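Local atomic coordinates of TetR family transcriptional regulator (Mycobacterium smegmatis, PDB entry 5XS9), a protein that probably represses transcription of biotin-related genes by binding operator DNA as a dimeric, all-helical TetR-family regulator. Residues A[103-106]-A[107-110]. Sequence-based numbering, arbitrary orientation.
Sequences GQSV and VITE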
loop_
_atom_site.group_PDB
_atom_site.type_symbol
_atom_site.label_atom_id
_atom_site.label_comp_id
_atom_site.label_asym_id
_atom_site.label_seq_id
_atom_site.Cartn_x
_atom_site.Cartn_y
_atom_site.Cartn_z
ATOM N N GLY A 103 -13.947 -4.705 -1.891
ATOM C CA GLY A 103 -15.246 -4.193 -1.522
ATOM C C GLY A 103 -15.901 -4.822 -0.287
ATOM O O GLY A 103 -17.110 -4.656 -0.121
ATOM N N GLN A 104 -15.140 -5.471 0.614
ATOM C CA GLN A 104 -15.720 -6.266 1.704
ATOM C C GLN A 104 -15.673 -5.621 3.080
ATOM O O GLN A 104 -16.170 -6.221 4.043
ATOM C CB GLN A 104 -15.060 -7.643 1.752
ATOM C CG GLN A 104 -15.302 -8.470 0.510
ATOM C CD GLN A 104 -16.602 -9.283 0.540
ATOM O OE1 GLN A 104 -17.290 -9.283 1.490
ATOM N NE2 GLN A 104 -16.905 -9.962 -0.535
ATOM N N SER A 105 -15.128 -4.412 3.183
ATOM C CA SER A 105 -15.098 -3.658 4.453
ATOM C C SER A 105 -16.105 -2.515 4.357
ATOM O O SER A 105 -15.954 -1.620 3.553
ATOM C CB SER A 105 -13.711 -3.079 4.751
ATOM O OG SER A 105 -13.682 -2.127 5.839
ATOM N N VAL A 106 -17.087 -2.538 5.257
ATOM C CA VAL A 106 -18.076 -1.475 5.408
ATOM C C VAL A 106 -17.455 -0.262 6.098
ATOM O O VAL A 106 -17.764 0.871 5.769
ATOM C CB VAL A 106 -19.303 -2.021 6.222
ATOM C CG1 VAL A 106 -20.284 -0.911 6.589
ATOM C CG2 VAL A 106 -20.005 -3.089 5.384
ATOM N N VAL A 107 -16.585 -0.461 7.070
ATOM C CA VAL A 107 -16.086 0.668 7.755
ATOM C C VAL A 107 -15.202 1.539 6.863
ATOM O O VAL A 107 -15.249 2.754 6.941
ATOM C CB VAL A 107 -15.386 0.268 9.051
ATOM C CG1 VAL A 107 -14.858 1.487 9.751
ATOM C CG2 VAL A 107 -16.389 -0.453 9.995
ATOM N N ILE A 108 -14.354 0.941 6.047
ATOM C CA ILE A 108 -13.486 1.782 5.207
ATOM C C ILE A 108 -14.336 2.630 4.242
ATOM O O ILE A 108 -14.044 3.787 4.009
ATOM C CB ILE A 108 -12.408 0.914 4.470
ATOM C CG1 ILE A 108 -11.311 1.829 3.943
ATOM C CG2 ILE A 108 -13.026 0.097 3.370
ATOM C CD1 ILE A 108 -10.418 2.310 5.067
ATOM N N THR A 109 -15.440 2.072 3.750
ATOM C CA THR A 109 -16.373 2.779 2.858
ATOM C C THR A 109 -16.980 3.974 3.631
ATOM O O THR A 109 -17.031 5.098 3.127
ATOM C CB THR A 109 -17.478 1.819 2.396
ATOM O OG1 THR A 109 -16.872 0.781 1.647
ATOM C CG2 THR A 109 -18.523 2.526 1.500
ATOM N N GLU A 110 -17.362 3.747 4.887
ATOM C CA GLU A 110 -17.808 4.840 5.721
ATOM C C GLU A 110 -16.705 5.927 5.902
ATOM O O GLU A 110 -17.011 7.098 5.942
ATOM C CB GLU A 110 -18.230 4.400 7.125
ATOM C CG GLU A 110 -19.451 3.511 7.154
ATOM C CD GLU A 110 -19.714 2.919 8.550
ATOM O OE1 GLU A 110 -19.081 3.355 9.555
ATOM O OE2 GLU A 110 -20.576 2.010 8.613
HETATM O O HOH W 1 -18.614 -1.256 1.917
#
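An N-cap built on Ser105 opens helix 106-122 in the C-terminal domain of this TetR-family regulator, two residues after Gly103, whose Schellman motif ends helix 92-101. The hydroxyl OG of Ser105 accepts from Ile108 N at 3.1 Å along a nearly straight N-H...O path of 166°. A chi1 of 169° places OG opposite the backbone N of Ser105 and turns it over the first turn, where the methyl CG2 of Ile108 also packs 3.4 Å from OG. On the outer side of the turn, a water donates to Ser105 O and is hydrogen-bonded to Thr109 OG1 at 2.7 Å, joining the cap residue to the residue four positions on. Glu110 N donates to Val106 O (3.0 Å), an i to i+4 helical bond. Glu110 CG lies 3.4 Å from that same carbonyl oxygen, and its extended chain crosses the side chain of Val106, with OE2 3.6 Å from the methyl CG1. The other carboxylate oxygen, OE1, forms a salt bridge with Arg63. Asp56 of helix 47-58 completes the cap: its OD1 bonds Ser105 OG and Val107 N, while OD2 takes Val106 N. Serine and aspartate together thus satisfy three first-turn amides, and the negative carboxylate at this helix start probably interacts favourably with the helix dipole, fastening helix 106-122 to helix 47-58.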